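Local atomic coordinates of inactive glucansucrase (Lactobacillus reuteri, PDB entry 5JBD), a protein that belongs to glycoside hydrolase family 70 as an inactive glucansucrase, with a TIM-barrel domain and a bound calcium ion. Residues A692-P697 with V744-V749; E667-N672 with G727-N732. One frame throughout, in Å; residues are numbered along the deposited sequence.

Contact 1: residues A692-P697 with V744-V749; sequences APAYTP and VQEDIV
Pro-693 comes closest to Asp-747 in the backbone, their CA atoms 4.8 Å apart, where the chain of 692-695 runs at 59° to that of 746-749 and no backbone-to-backbone bond joins the two. The setting is the TIM barrel: 743-748 is one of its parallel strands, and 692-697 is the segment that leaves the neighbouring strand, 688-691.

In place of a strand ladder, the long acidic side chain of Glu-746 reaches across. Its CG is anti to the backbone N (chi1 170°), and a bend at chi2 completes the turn toward 692-694. There OE2 accepts the N-H of Ala-694 at 2.9 Å through its syn lone pair, while OE1 lies 2.8 Å from the carbonyl oxygen of Ala-692. The two carboxylate oxygens thus lie against the residues before and after Pro-693 in sequence, whose own nitrogen has no hydrogen to donate. The methyl of Ala-694 is small enough to lie against OE2, its CB 3.4 Å away.

Tyr-695 points toward the strand and meets Glu-746 tip to tip, ring and carboxylate planes 57° apart. The rigid ring carries its hydroxyl far enough to donate to the carbonyl O of Asp-747, 2.7 Å from OH, with the donor tilted from the carbonyl plane, which gives this buried main-chain oxygen a donor. Trp-258 of helix 249-263 also meets the tyrosine ring.

Asp-747 lies alongside Pro-693 and points the same way, its CB 3.7 Å from the proline CD. Its carboxylate has its polar partners outside the contact: Tyr-707 and Trp-690 at OD2, and a salt bridge from OD1 to Arg-281. Val-749 supplies the apolar end, one methyl serving two neighbours: CG2 is 3.9 Å from CE2 of Tyr-695 and 4.1 Å from CB of Pro-693.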
loop_
_atom_site.group_PDB
_atom_site.type_symbol
_atom_site.label_atom_id
_atom_site.label_comp_id
_atom_site.label_asym_id
_atom_site.label_seq_id
_atom_site.Cartn_x
_atom_site.Cartn_y
_atom_site.Cartn_z
ATOM N N ALA A 692 10.634 -0.002 4.803
ATOM C CA ALA A 692 9.502 -0.702 4.222
ATOM C C ALA A 692 8.628 -1.342 5.291
ATOM O O ALA A 692 9.126 -1.688 6.365
ATOM C CB ALA A 692 10.000 -1.776 3.256
ATOM N N PRO A 693 7.328 -1.520 4.999
ATOM C CA PRO A 693 6.512 -2.289 5.933
ATOM C C PRO A 693 7.137 -3.681 6.101
ATOM O O PRO A 693 7.345 -4.398 5.118
ATOM C CB PRO A 693 5.150 -2.377 5.222
ATOM C CG PRO A 693 5.478 -2.220 3.775
ATOM C CD PRO A 693 6.581 -1.211 3.766
ATOM N N ALA A 694 7.464 -4.033 7.343
ATOM C CA ALA A 694 8.358 -5.146 7.619
ATOM C C ALA A 694 7.618 -6.454 7.926
ATOM O O ALA A 694 8.250 -7.465 8.201
ATOM C CB ALA A 694 9.275 -4.765 8.769
ATOM N N TYR A 695 6.295 -6.440 7.790
ATOM C CA TYR A 695 5.395 -7.498 8.263
ATOM C C TYR A 695 5.526 -8.707 7.342
ATOM O O TYR A 695 5.994 -8.580 6.201
ATOM C CB TYR A 695 3.941 -6.968 8.313
ATOM C CG TYR A 695 3.916 -5.539 8.826
ATOM C CD1 TYR A 695 4.275 -5.259 10.144
ATOM C CD2 TYR A 695 3.670 -4.464 7.971
ATOM C CE1 TYR A 695 4.332 -3.963 10.608
ATOM C CE2 TYR A 695 3.727 -3.166 8.440
ATOM C CZ TYR A 695 4.071 -2.925 9.761
ATOM O OH TYR A 695 4.131 -1.636 10.252
ATOM N N THR A 696 5.149 -9.880 7.857
ATOM C CA THR A 696 5.196 -11.123 7.080
ATOM C C THR A 696 4.293 -11.003 5.862
ATOM O O THR A 696 3.098 -10.800 6.010
ATOM C CB THR A 696 4.719 -12.333 7.916
ATOM O OG1 THR A 696 5.527 -12.439 9.091
ATOM C CG2 THR A 696 4.818 -13.646 7.100
ATOM N N PRO A 697 4.860 -11.110 4.658
ATOM C CA PRO A 697 4.046 -10.908 3.467
ATOM C C PRO A 697 3.151 -12.096 3.139
ATOM O O PRO A 697 3.526 -13.236 3.396
ATOM C CB PRO A 697 5.094 -10.715 2.363
ATOM C CG PRO A 697 6.274 -11.494 2.829
ATOM C CD PRO A 697 6.283 -11.329 4.323
ATOM N N VAL A 744 14.803 6.519 12.649
ATOM C CA VAL A 744 14.220 5.523 11.756
ATOM C C VAL A 744 12.703 5.442 11.930
ATOM O O VAL A 744 12.211 5.315 13.056
ATOM C CB VAL A 744 14.828 4.126 12.035
ATOM C CG1 VAL A 744 14.458 3.144 10.924
ATOM C CG2 VAL A 744 16.346 4.200 12.198
ATOM N N GLN A 745 11.965 5.467 10.823
ATOM C CA GLN A 745 10.506 5.310 10.851
ATOM C C GLN A 745 10.071 4.003 10.218
ATOM O O GLN A 745 10.706 3.513 9.289
ATOM C CB GLN A 745 9.803 6.470 10.145
ATOM C CG GLN A 745 10.006 7.822 10.825
ATOM C CD GLN A 745 11.325 8.508 10.480
ATOM O OE1 GLN A 745 11.810 8.428 9.348
ATOM N NE2 GLN A 745 11.922 9.176 11.466
ATOM N N GLU A 746 8.983 3.436 10.727
ATOM C CA GLU A 746 8.372 2.245 10.123
ATOM C C GLU A 746 7.097 2.661 9.432
ATOM O O GLU A 746 6.345 3.499 9.928
ATOM C CB GLU A 746 8.066 1.156 11.178
ATOM C CG GLU A 746 7.209 -0.025 10.712
ATOM C CD GLU A 746 7.820 -0.892 9.605
ATOM O OE1 GLU A 746 8.654 -0.402 8.790
ATOM O OE2 GLU A 746 7.416 -2.082 9.529
ATOM N N ASP A 747 6.889 2.075 8.265
ATOM C CA ASP A 747 5.659 2.179 7.509
ATOM C C ASP A 747 4.602 1.371 8.249
ATOM O O ASP A 747 4.653 0.142 8.241
ATOM C CB ASP A 747 5.894 1.597 6.102
ATOM C CG ASP A 747 4.996 2.189 5.046
ATOM O OD1 ASP A 747 3.819 2.451 5.350
ATOM O OD2 ASP A 747 5.488 2.387 3.892
ATOM N N ILE A 748 3.663 2.056 8.893
ATOM C CA ILE A 748 2.606 1.399 9.686
ATOM C C ILE A 748 1.345 1.377 8.834
ATOM O O ILE A 748 1.005 2.383 8.211
ATOM C CB ILE A 748 2.394 2.037 11.090
ATOM C CG1 ILE A 748 1.419 1.185 11.927
ATOM C CG2 ILE A 748 1.922 3.498 11.014
ATOM C CD1 ILE A 748 1.300 1.628 13.364
ATOM N N VAL A 749 0.668 0.223 8.816
ATOM C CA VAL A 749 -0.357 -0.075 7.813
ATOM C C VAL A 749 -1.656 -0.503 8.489
ATOM O O VAL A 749 -1.905 -1.699 8.663
ATOM C CB VAL A 749 0.117 -1.185 6.854
ATOM C CG1 VAL A 749 -0.902 -1.429 5.735
ATOM C CG2 VAL A 749 1.476 -0.817 6.269
#

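Contact 2: residues E667-N672 with G727-N732; sequences ENHAYN and GEELAN
OE1 of Glu-729 is gripped twice: ND1 of His-669 donates to it at 2.8 Å, and the backbone N of Ser-726, just ahead of helix 727-739, donates as well. The histidine bond is nearly straight (170°), lies in the imidazole plane and uses the syn lone pair of OE1, though ring and carboxylate planes are turned 79° apart. The other oxygen, OE2, takes the N-H of Asn-672 ND2 at 2.9 Å from above the carboxylate plane. Glutamate suits the place because its chain, extended beyond CG, carries OE1 to His-669 and OE2 to Asn-672. Asparagine offers both polarities: its OD1 accepts from a water at 2.8 Å that donates also to the carbonyl O of Glu-729, while ND2 has a second acceptor in Val-666 O.

Beside these polar bonds the contact turns apolar. CB of Leu-730 sits over one face of the Tyr-671 ring, offset toward the rim, in a CH-pi contact 3.9 Å from the centroid. The leucine crosses the ring obliquely, and its CD1 comes within 3.7 Å of CE1 of Tyr-671. Both Tyr-671 and Leu-730 also rest on Met-691 of strand 688-691. His-669 is at the N-cap position of helix 670-676 and Glu-729 lies in the first turn of helix 727-739, so the beginnings of two helices meet here, as neighbouring helices do round the outside of a TIM barrel.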
loop_
_atom_site.group_PDB
_atom_site.type_symbol
_atom_site.label_atom_id
_atom_site.label_comp_id
_atom_site.label_asym_id
_atom_site.label_seq_id
_atom_site.Cartn_x
_atom_site.Cartn_y
_atom_site.Cartn_z
ATOM N N GLU A 667 23.820 -12.249 2.912
ATOM C CA GLU A 667 24.550 -10.986 2.779
ATOM C C GLU A 667 23.750 -9.928 1.997
ATOM O O GLU A 667 23.827 -8.743 2.313
ATOM C CB GLU A 667 25.913 -11.236 2.127
ATOM C CG GLU A 667 26.803 -9.997 1.970
ATOM C CD GLU A 667 28.188 -10.331 1.412
ATOM O OE1 GLU A 667 28.793 -11.324 1.863
ATOM O OE2 GLU A 667 28.670 -9.604 0.519
ATOM N N ASN A 668 22.976 -10.368 1.003
ATOM C CA ASN A 668 22.176 -9.470 0.148
ATOM C C ASN A 668 20.803 -9.076 0.725
ATOM O O ASN A 668 20.067 -8.327 0.075
ATOM C CB ASN A 668 21.998 -10.070 -1.262
ATOM C CG ASN A 668 23.251 -9.959 -2.121
ATOM O OD1 ASN A 668 24.199 -9.254 -1.788
ATOM N ND2 ASN A 668 23.254 -10.665 -3.240
ATOM N N HIS A 669 20.456 -9.565 1.920
ATOM C CA HIS A 669 19.281 -9.069 2.631
ATOM C C HIS A 669 19.408 -7.559 2.767
ATOM O O HIS A 669 20.434 -7.062 3.218
ATOM C CB HIS A 669 19.175 -9.669 4.037
ATOM C CG HIS A 669 18.754 -11.108 4.069
ATOM N ND1 HIS A 669 18.453 -11.761 5.245
ATOM C CD2 HIS A 669 18.583 -12.017 3.080
ATOM C CE1 HIS A 669 18.097 -13.004 4.980
ATOM N NE2 HIS A 669 18.165 -13.183 3.671
ATOM N N ALA A 670 18.368 -6.834 2.386
ATOM C CA ALA A 670 18.397 -5.373 2.484
ATOM C C ALA A 670 18.814 -4.915 3.888
ATOM O O ALA A 670 19.601 -3.976 4.019
ATOM C CB ALA A 670 17.042 -4.783 2.098
ATOM N N TYR A 671 18.336 -5.604 4.933
ATOM C CA TYR A 671 18.686 -5.212 6.300
ATOM C C TYR A 671 20.193 -5.229 6.516
ATOM O O TYR A 671 20.746 -4.289 7.085
ATOM C CB TYR A 671 17.965 -6.074 7.353
ATOM C CG TYR A 671 16.441 -5.908 7.422
ATOM C CD1 TYR A 671 15.814 -4.711 7.074
ATOM C CD2 TYR A 671 15.634 -6.966 7.820
ATOM C CE1 TYR A 671 14.433 -4.580 7.108
ATOM C CE2 TYR A 671 14.256 -6.841 7.877
ATOM C CZ TYR A 671 13.658 -5.625 7.528
ATOM O OH TYR A 671 12.298 -5.486 7.568
ATOM N N ASN A 672 20.866 -6.261 6.012
ATOM C CA ASN A 672 22.317 -6.373 6.177
ATOM C C ASN A 672 23.090 -5.364 5.336
ATOM O O ASN A 672 24.075 -4.779 5.805
ATOM C CB ASN A 672 22.777 -7.813 5.902
ATOM C CG ASN A 672 22.183 -8.804 6.903
ATOM O OD1 ASN A 672 21.853 -8.432 8.038
ATOM N ND2 ASN A 672 22.006 -10.045 6.485
ATOM N N GLY A 727 13.766 -10.410 11.717
ATOM C CA GLY A 727 13.536 -9.440 12.774
ATOM C C GLY A 727 14.810 -9.097 13.525
ATOM O O GLY A 727 15.018 -7.933 13.900
ATOM N N GLU A 728 15.661 -10.104 13.746
ATOM C CA GLU A 728 16.949 -9.893 14.418
ATOM C C GLU A 728 17.830 -8.963 13.589
ATOM O O GLU A 728 18.479 -8.062 14.116
ATOM C CB GLU A 728 17.716 -11.211 14.635
ATOM C CG GLU A 728 18.629 -11.180 15.818
ATOM C CD GLU A 728 19.345 -12.502 16.050
ATOM O OE1 GLU A 728 18.682 -13.556 16.200
ATOM O OE2 GLU A 728 20.579 -12.478 16.081
ATOM N N GLU A 729 17.865 -9.212 12.287
ATOM C CA GLU A 729 18.611 -8.350 11.361
ATOM C C GLU A 729 18.060 -6.908 11.372
ATOM O O GLU A 729 18.826 -5.955 11.494
ATOM C CB GLU A 729 18.590 -8.947 9.957
ATOM C CG GLU A 729 19.543 -10.127 9.777
ATOM C CD GLU A 729 19.335 -10.892 8.485
ATOM O OE1 GLU A 729 18.283 -10.701 7.817
ATOM O OE2 GLU A 729 20.224 -11.711 8.135
ATOM N N LEU A 730 16.734 -6.776 11.295
ATOM C CA LEU A 730 16.071 -5.470 11.381
ATOM C C LEU A 730 16.510 -4.681 12.625
ATOM O O LEU A 730 16.901 -3.511 12.527
ATOM C CB LEU A 730 14.545 -5.623 11.376
ATOM C CG LEU A 730 13.705 -4.349 11.598
ATOM C CD1 LEU A 730 14.057 -3.264 10.594
ATOM C CD2 LEU A 730 12.225 -4.661 11.511
ATOM N N ALA A 731 16.465 -5.324 13.788
ATOM C CA ALA A 731 16.861 -4.648 15.029
ATOM C C ALA A 731 18.322 -4.192 15.024
ATOM O O ALA A 731 18.631 -3.088 15.491
ATOM C CB ALA A 731 16.589 -5.531 16.237
ATOM N N ASN A 732 19.222 -5.038 14.510
ATOM C CA ASN A 732 20.630 -4.653 14.361
ATOM C C ASN A 732 20.804 -3.525 13.346
ATOM O O ASN A 732 21.627 -2.641 13.552
ATOM C CB ASN A 732 21.496 -5.851 13.952
ATOM C CG ASN A 732 21.810 -6.770 15.120
ATOM O OD1 ASN A 732 21.950 -6.338 16.281
ATOM N ND2 ASN A 732 21.925 -8.041 14.823
HETATM O O HOH W 1 21.230 -6.528 9.940
#

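How the contacts relate
Contact 1 lies where strands 688-691 and 743-748 end, at the C-terminal side of the barrel, and contact 2 in the helical layer outside it, their centres 14 Å apart. Their segments alternate along the chain: strand 696-697 is followed by helix 727-739, and that helix by strand 743-748. The two touch at Ala-694, whose CB is 3.3 Å from OH of Tyr-671 and 4.0 Å from CD2 of Leu-730. In contact 1 the Val-749 side chain lies about 4 Å from a bound glycerol, probably from the crystallisation liquor, and about 10 Å from the calcium ion held by Glu-237, Asp-243, Asn-287 and Asn-751.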